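Long-range contacts in AT-less polyketide synthase (Streptomyces platensis subsp. rosaceus, PDB 4TKT), which probably catalyses the decarboxylative condensation that lengthens the growing polyketide chain, as ketosynthase domain KS6 of MgsF in isomigrastatin biosynthesis: residues H103-R113 / Q501-A509; R473-R484 / L518-A529. One frame throughout, in Å; residues are numbered along the deposited sequence.

Contact 1: H103-R113 / Q501-A509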
# COMPACT_ATOMS: atom_id res chain seq x y z
N HIS A 103 -3.88 -9.26 -1.56
CA HIS A 103 -3.36 -10.49 -0.97
C HIS A 103 -2.11 -10.22 -0.15
O HIS A 103 -1.99 -10.69 0.98
CB HIS A 103 -3.06 -11.52 -2.05
CG HIS A 103 -2.58 -12.83 -1.50
ND1 HIS A 103 -3.42 -13.71 -0.86
CD2 HIS A 103 -1.35 -13.40 -1.49
CE1 HIS A 103 -2.73 -14.77 -0.47
NE2 HIS A 103 -1.48 -14.61 -0.85
N THR A 104 -1.18 -9.45 -0.72
CA THR A 104 0.06 -9.12 -0.03
C THR A 104 -0.21 -8.40 1.29
O THR A 104 0.54 -8.56 2.25
CB THR A 104 0.98 -8.25 -0.91
OG1 THR A 104 0.25 -7.13 -1.39
CG2 THR A 104 1.50 -9.04 -2.09
N THR A 105 -1.29 -7.62 1.33
CA THR A 105 -1.64 -6.88 2.54
C THR A 105 -2.10 -7.83 3.64
O THR A 105 -1.78 -7.64 4.81
CB THR A 105 -2.74 -5.83 2.28
OG1 THR A 105 -2.37 -5.01 1.16
CG2 THR A 105 -2.92 -4.94 3.51
N LEU A 106 -2.87 -8.85 3.26
CA LEU A 106 -3.31 -9.85 4.22
C LEU A 106 -2.12 -10.63 4.76
O LEU A 106 -2.06 -10.95 5.95
CB LEU A 106 -4.33 -10.79 3.59
CG LEU A 106 -5.81 -10.44 3.80
CD1 LEU A 106 -6.18 -9.14 3.10
CD2 LEU A 106 -6.69 -11.57 3.32
N GLU A 107 -1.17 -10.94 3.89
CA GLU A 107 -0.00 -11.70 4.29
C GLU A 107 0.89 -10.87 5.21
O GLU A 107 1.49 -11.40 6.14
CB GLU A 107 0.78 -12.18 3.07
CG GLU A 107 0.08 -13.29 2.30
CD GLU A 107 0.93 -13.86 1.18
OE1 GLU A 107 1.56 -13.07 0.45
OE2 GLU A 107 0.97 -15.10 1.04
N ASP A 108 0.97 -9.57 4.96
CA ASP A 108 1.72 -8.67 5.82
C ASP A 108 1.06 -8.58 7.19
O ASP A 108 1.73 -8.46 8.21
CB ASP A 108 1.85 -7.28 5.20
CG ASP A 108 2.80 -6.38 5.97
OD1 ASP A 108 3.96 -6.80 6.21
OD2 ASP A 108 2.40 -5.25 6.35
N ALA A 109 -0.27 -8.64 7.19
CA ALA A 109 -1.04 -8.58 8.43
C ALA A 109 -0.96 -9.89 9.20
O ALA A 109 -1.25 -9.94 10.39
CB ALA A 109 -2.49 -8.22 8.14
N GLY A 110 -0.57 -10.96 8.51
CA GLY A 110 -0.50 -12.27 9.13
C GLY A 110 -1.86 -12.92 9.21
O GLY A 110 -2.19 -13.58 10.20
N TYR A 111 -2.67 -12.72 8.18
CA TYR A 111 -4.00 -13.30 8.12
C TYR A 111 -4.24 -14.07 6.83
O TYR A 111 -3.93 -13.59 5.75
CB TYR A 111 -5.07 -12.22 8.26
CG TYR A 111 -5.38 -11.84 9.69
CD1 TYR A 111 -6.25 -12.59 10.46
CD2 TYR A 111 -4.80 -10.71 10.27
CE1 TYR A 111 -6.54 -12.25 11.76
CE2 TYR A 111 -5.09 -10.36 11.57
CZ TYR A 111 -5.96 -11.13 12.31
OH TYR A 111 -6.24 -10.77 13.61
N SER A 112 -4.79 -15.27 6.96
CA SER A 112 -5.35 -15.96 5.81
C SER A 112 -6.76 -15.42 5.60
O SER A 112 -7.30 -14.75 6.48
CB SER A 112 -5.36 -17.47 6.02
OG SER A 112 -6.21 -17.82 7.11
N ARG A 113 -7.34 -15.71 4.44
CA ARG A 113 -8.71 -15.29 4.14
C ARG A 113 -9.69 -15.75 5.22
O ARG A 113 -10.44 -14.94 5.76
CB ARG A 113 -9.14 -15.83 2.78
CG ARG A 113 -8.95 -14.85 1.64
CD ARG A 113 -8.16 -15.47 0.50
NE ARG A 113 -8.66 -16.80 0.16
CZ ARG A 113 -7.97 -17.68 -0.55
NH1 ARG A 113 -6.76 -17.38 -0.99
NH2 ARG A 113 -8.49 -18.87 -0.81
N GLN A 501 2.03 -20.25 9.97
CA GLN A 501 1.01 -21.26 10.20
C GLN A 501 -0.40 -20.69 10.05
O GLN A 501 -1.17 -21.15 9.20
CB GLN A 501 1.17 -21.87 11.60
CG GLN A 501 2.30 -22.88 11.71
CD GLN A 501 2.57 -23.29 13.14
OE1 GLN A 501 1.72 -23.12 14.01
NE2 GLN A 501 3.76 -23.83 13.39
N VAL A 502 -0.72 -19.69 10.85
CA VAL A 502 -2.08 -19.17 10.92
C VAL A 502 -2.28 -17.96 10.01
O VAL A 502 -3.40 -17.49 9.81
CB VAL A 502 -2.45 -18.81 12.38
CG1 VAL A 502 -1.76 -17.52 12.80
CG2 VAL A 502 -3.96 -18.70 12.55
N GLY A 503 -1.19 -17.46 9.43
CA GLY A 503 -1.25 -16.27 8.59
C GLY A 503 -1.04 -16.51 7.11
O GLY A 503 -0.85 -15.56 6.35
N ARG A 504 -1.05 -17.77 6.70
CA ARG A 504 -0.92 -18.11 5.29
C ARG A 504 -1.95 -19.15 4.87
O ARG A 504 -2.40 -19.95 5.69
CB ARG A 504 0.49 -18.63 4.98
CG ARG A 504 1.61 -17.63 5.19
CD ARG A 504 1.51 -16.46 4.23
NE ARG A 504 2.70 -15.61 4.27
CZ ARG A 504 2.88 -14.61 5.12
NH1 ARG A 504 1.94 -14.31 6.02
NH2 ARG A 504 4.00 -13.89 5.08
N GLU A 505 -2.34 -19.11 3.60
CA GLU A 505 -3.26 -20.10 3.04
C GLU A 505 -2.54 -21.43 2.83
O GLU A 505 -1.45 -21.46 2.27
CB GLU A 505 -3.84 -19.61 1.72
CG GLU A 505 -4.33 -18.18 1.72
CD GLU A 505 -5.66 -18.02 2.42
OE1 GLU A 505 -6.35 -19.04 2.62
OE2 GLU A 505 -6.01 -16.87 2.76
N ALA A 506 -3.16 -22.51 3.27
CA ALA A 506 -2.62 -23.84 3.02
C ALA A 506 -2.88 -24.24 1.57
O ALA A 506 -4.00 -24.57 1.21
CB ALA A 506 -3.22 -24.86 3.97
N MSE A 507 -1.83 -24.20 0.75
CA MSE A 507 -1.99 -24.45 -0.68
C MSE A 507 -1.49 -25.84 -1.08
O MSE A 507 -1.16 -26.65 -0.22
CB MSE A 507 -1.27 -23.37 -1.48
CG MSE A 507 -1.67 -21.95 -1.09
SE MSE A 507 -0.94 -20.57 -2.27
CE MSE A 507 -1.52 -18.98 -1.28
N THR A 508 -1.44 -26.10 -2.38
CA THR A 508 -1.19 -27.43 -2.91
C THR A 508 0.21 -27.96 -2.60
O THR A 508 0.36 -28.94 -1.87
CB THR A 508 -1.39 -27.46 -4.44
OG1 THR A 508 -2.70 -26.97 -4.75
CG2 THR A 508 -1.24 -28.87 -4.97
N ALA A 509 1.23 -27.32 -3.17
CA ALA A 509 2.61 -27.72 -2.91
C ALA A 509 3.04 -27.23 -1.53
O ALA A 509 2.95 -26.04 -1.23
CB ALA A 509 3.54 -27.16 -3.98
O HOH W 1 -0.98 -16.95 1.42
O HOH W 2 -4.41 -15.11 11.70
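E107, S112 and R113 meet R504 and E505 in a polar interdomain contact, where helix 93-109 of the thiolase-fold ketosynthase ends against the loop that follows helix 493-502 in the KS-to-MAT linker domain. A Schellman motif finishes the first helix: Y111 N returns to L106 O, and G110, at positive phi, is the C-prime residue. The other chain comes in close at G503, whose CA lies 3.3 Å from G110 O; a side chain on G503 would run into that carbonyl. R504 turns back over the helix end. Its CG is anti to its own carbonyl carbon, and a bend at chi2 (-65°) brings the guanidinium face across E107 CB, 3.8 Å below the plane. NH1 makes a nearly straight bond to G503 O (3.1 Å, 166°) and a weak, bent one to E107 O. E107 OE2 and R504 NE form only a long salt bridge; the oxygen lies well out of the guanidinium plane, and no N-H points at it. E107 is held otherwise: its OE1 accepts from Y605 N, and OE2 accepts a hydrogen bond from water 1 at 2.7 Å. E505 reaches the start of the next helix, 113-121, where S112 is the N-cap. E505 OE2 accepts from R113 N along an almost straight line; the modelled length is so short that its exact value is doubtful. The carboxylate also stacks nearly flat, 14° from parallel, on one face of the R113 guanidinium. Helix start and arginine together would probably stabilise its negative charge. H103 CE1, at the ring edge, lies 4.4 Å from E505 CG. Water 2 joins the two backbones, donating to G110 O at 3.1 Å and to V502 O at 3.2 Å.

Contact 2: R473-R484 / L518-A529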
# COMPACT_ATOMS: atom_id res chain seq x y z
N ARG A 473 9.39 -23.55 -4.17
CA ARG A 473 10.84 -23.42 -4.03
C ARG A 473 11.26 -21.96 -4.13
O ARG A 473 12.26 -21.55 -3.54
CB ARG A 473 11.55 -24.26 -5.09
CG ARG A 473 11.22 -25.74 -5.03
CD ARG A 473 12.20 -26.57 -5.83
NE ARG A 473 11.86 -27.99 -5.79
CZ ARG A 473 12.21 -28.81 -4.80
NH1 ARG A 473 12.91 -28.36 -3.78
NH2 ARG A 473 11.85 -30.09 -4.84
N GLU A 474 10.48 -21.18 -4.87
CA GLU A 474 10.69 -19.74 -4.96
C GLU A 474 10.44 -19.08 -3.60
O GLU A 474 11.23 -18.24 -3.16
CB GLU A 474 9.77 -19.14 -6.02
CG GLU A 474 9.93 -17.65 -6.24
CD GLU A 474 11.09 -17.30 -7.17
OE1 GLU A 474 11.87 -18.21 -7.52
OE2 GLU A 474 11.20 -16.12 -7.56
N SER A 475 9.35 -19.46 -2.93
CA SER A 475 9.04 -18.95 -1.60
C SER A 475 10.14 -19.27 -0.60
O SER A 475 10.49 -18.44 0.24
CB SER A 475 7.71 -19.52 -1.10
OG SER A 475 6.62 -19.08 -1.89
N ALA A 476 10.68 -20.48 -0.69
CA ALA A 476 11.73 -20.92 0.21
C ALA A 476 12.97 -20.05 0.04
O ALA A 476 13.63 -19.69 1.01
CB ALA A 476 12.07 -22.39 -0.04
N GLY A 477 13.27 -19.71 -1.21
CA GLY A 477 14.41 -18.86 -1.51
C GLY A 477 14.24 -17.45 -0.97
O GLY A 477 15.17 -16.89 -0.39
N ARG A 478 13.05 -16.88 -1.16
CA ARG A 478 12.81 -15.51 -0.74
C ARG A 478 12.74 -15.40 0.78
O ARG A 478 13.14 -14.39 1.36
CB ARG A 478 11.52 -14.97 -1.38
CG ARG A 478 11.51 -15.07 -2.90
CD ARG A 478 10.89 -13.85 -3.58
NE ARG A 478 9.44 -13.75 -3.38
CZ ARG A 478 8.84 -12.74 -2.76
NH1 ARG A 478 9.55 -11.72 -2.29
NH2 ARG A 478 7.52 -12.73 -2.63
N LEU A 479 12.25 -16.45 1.43
CA LEU A 479 12.21 -16.49 2.89
C LEU A 479 13.62 -16.68 3.44
O LEU A 479 13.98 -16.10 4.46
CB LEU A 479 11.29 -17.61 3.38
CG LEU A 479 11.20 -17.79 4.90
CD1 LEU A 479 10.72 -16.51 5.56
CD2 LEU A 479 10.28 -18.95 5.25
N ARG A 480 14.40 -17.50 2.76
CA ARG A 480 15.79 -17.73 3.12
C ARG A 480 16.58 -16.43 3.06
O ARG A 480 17.37 -16.13 3.95
CB ARG A 480 16.43 -18.77 2.20
CG ARG A 480 17.93 -18.86 2.30
CD ARG A 480 18.51 -19.39 1.00
NE ARG A 480 18.19 -18.50 -0.11
CZ ARG A 480 18.27 -18.85 -1.39
NH1 ARG A 480 18.67 -20.07 -1.73
NH2 ARG A 480 17.96 -17.98 -2.34
N ASP A 481 16.35 -15.66 2.00
CA ASP A 481 17.06 -14.39 1.81
C ASP A 481 16.65 -13.37 2.87
O ASP A 481 17.46 -12.56 3.31
CB ASP A 481 16.80 -13.84 0.41
CG ASP A 481 17.38 -14.72 -0.68
OD1 ASP A 481 18.26 -15.55 -0.37
OD2 ASP A 481 16.95 -14.58 -1.84
N ALA A 482 15.38 -13.42 3.27
CA ALA A 482 14.88 -12.51 4.29
C ALA A 482 15.47 -12.83 5.66
O ALA A 482 15.86 -11.92 6.40
CB ALA A 482 13.36 -12.57 4.35
N LEU A 483 15.56 -14.11 5.99
CA LEU A 483 16.01 -14.52 7.32
C LEU A 483 17.52 -14.45 7.48
O LEU A 483 18.06 -14.80 8.53
CB LEU A 483 15.51 -15.92 7.64
CG LEU A 483 13.98 -16.04 7.75
CD1 LEU A 483 13.57 -17.44 8.18
CD2 LEU A 483 13.44 -15.00 8.71
N ARG A 484 18.21 -14.01 6.43
CA ARG A 484 19.65 -13.79 6.51
C ARG A 484 19.96 -12.36 6.93
O ARG A 484 21.11 -12.04 7.27
CB ARG A 484 20.32 -14.11 5.17
CG ARG A 484 20.47 -15.59 4.90
CD ARG A 484 21.06 -15.84 3.52
NE ARG A 484 21.41 -17.24 3.31
CZ ARG A 484 21.72 -17.77 2.13
NH1 ARG A 484 21.70 -17.02 1.04
NH2 ARG A 484 22.03 -19.06 2.05
N LEU A 518 17.91 -20.65 13.97
CA LEU A 518 17.75 -19.94 12.71
C LEU A 518 18.71 -20.41 11.60
O LEU A 518 18.28 -20.54 10.45
CB LEU A 518 17.91 -18.44 12.92
CG LEU A 518 17.59 -17.58 11.70
CD1 LEU A 518 16.14 -17.76 11.29
CD2 LEU A 518 17.91 -16.12 11.96
N PRO A 519 20.00 -20.64 11.91
CA PRO A 519 20.87 -21.11 10.83
C PRO A 519 20.44 -22.47 10.26
O PRO A 519 20.71 -22.75 9.10
CB PRO A 519 22.24 -21.22 11.50
CG PRO A 519 22.18 -20.25 12.62
CD PRO A 519 20.78 -20.34 13.13
N ALA A 520 19.79 -23.29 11.08
CA ALA A 520 19.29 -24.58 10.63
C ALA A 520 18.11 -24.39 9.69
O ALA A 520 17.97 -25.09 8.69
CB ALA A 520 18.89 -25.45 11.81
N LEU A 521 17.24 -23.43 10.02
CA LEU A 521 16.09 -23.12 9.19
C LEU A 521 16.53 -22.59 7.83
O LEU A 521 15.99 -22.99 6.80
CB LEU A 521 15.18 -22.10 9.88
CG LEU A 521 13.97 -21.63 9.07
CD1 LEU A 521 13.13 -22.80 8.60
CD2 LEU A 521 13.13 -20.66 9.89
N VAL A 522 17.53 -21.71 7.83
CA VAL A 522 18.08 -21.17 6.60
C VAL A 522 18.63 -22.28 5.71
O VAL A 522 18.43 -22.28 4.50
CB VAL A 522 19.19 -20.13 6.88
CG1 VAL A 522 19.84 -19.67 5.59
CG2 VAL A 522 18.63 -18.95 7.65
N ASP A 523 19.32 -23.24 6.32
CA ASP A 523 19.86 -24.38 5.58
C ASP A 523 18.76 -25.21 4.94
O ASP A 523 18.89 -25.64 3.79
CB ASP A 523 20.70 -25.28 6.50
CG ASP A 523 22.03 -24.66 6.87
OD1 ASP A 523 22.38 -23.61 6.29
OD2 ASP A 523 22.73 -25.24 7.72
N ALA A 524 17.68 -25.44 5.68
CA ALA A 524 16.56 -26.22 5.17
C ALA A 524 15.87 -25.49 4.02
O ALA A 524 15.52 -26.11 3.01
CB ALA A 524 15.57 -26.51 6.29
N LEU A 525 15.69 -24.19 4.18
CA LEU A 525 15.07 -23.36 3.14
C LEU A 525 15.92 -23.33 1.88
O LEU A 525 15.39 -23.41 0.77
CB LEU A 525 14.85 -21.94 3.66
CG LEU A 525 13.79 -21.81 4.75
CD1 LEU A 525 13.78 -20.42 5.35
CD2 LEU A 525 12.42 -22.18 4.20
N ASP A 526 17.23 -23.22 2.05
CA ASP A 526 18.15 -23.21 0.93
C ASP A 526 18.10 -24.54 0.18
O ASP A 526 18.13 -24.58 -1.05
CB ASP A 526 19.58 -22.93 1.39
CG ASP A 526 20.50 -22.54 0.25
OD1 ASP A 526 20.03 -21.87 -0.69
OD2 ASP A 526 21.69 -22.91 0.30
N ALA A 527 18.01 -25.63 0.93
CA ALA A 527 17.95 -26.97 0.35
C ALA A 527 16.69 -27.14 -0.49
O ALA A 527 16.73 -27.64 -1.61
CB ALA A 527 18.01 -28.02 1.44
N CYS A 528 15.56 -26.71 0.07
CA CYS A 528 14.29 -26.77 -0.64
C CYS A 528 14.28 -25.86 -1.87
O CYS A 528 13.76 -26.23 -2.92
CB CYS A 528 13.14 -26.39 0.29
SG CYS A 528 11.54 -26.28 -0.53
N ALA A 529 14.87 -24.68 -1.73
CA ALA A 529 14.93 -23.72 -2.82
C ALA A 529 15.78 -24.25 -3.98
O ALA A 529 15.41 -24.13 -5.14
CB ALA A 529 15.48 -22.39 -2.33
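R480 and A529 are knobs in holes of each other's helix, where helices 469-482 and 518-530 pack on strands 460-466 and 509-515 of the linker domain, segments 473-482 and 518-529 antiparallel but inclined (146°, axes 7.7 Å apart). Near the sheet, L525 points at the opposite helix and its CD1 meets L479 CG at 3.7 Å. L483 crosses L521 obliquely, CD1 against CD2. Farther along, A476 CB sits over L525 O and beside C528 SG. On the outer side R480 leaves with CG anti to its backbone N (chi1 168°), runs past V522 CG1, and bends at chi3. NH1 then meets D526 OD1 in a salt bridge modelled very short, with guanidinium and carboxylate planes 61° apart, while NE donates to D481 OD1 at 3.0 Å. A methionine here would probably leave D526 and D481 without the positive charge that joins them across the helices. The R484 guanidinium rests one face on R480 CD. At the far end R473, in a salt bridge with E469 and a cation-pi contact with F540, extends alongside the last turn of helix 518-530. Its NH1 donates to C528 O at a doubtfully short length, its CG and CD each 3.3 Å from C528 O.

How the contacts relate
Contact 1 joins the ketosynthase to the linker domain, whereas contact 2 lies wholly inside the linker; their centres are 18 Å apart and their nearest atoms about 7 Å, without touching. Their segments alternate along the chain. Helix 493-502, which runs into the loop of contact 1, sends L500 and I496 against L479 and L483 of contact 2. The same loop leads on into strand 509-515, where A524 touches V513 and C528 touches F511. The centre of contact 2 lies about 26 Å from the centre of the chain, that of contact 1 about 17 Å. A sulfate, probably from the crystallisation liquor, lies about 4 Å from the L518 side chain.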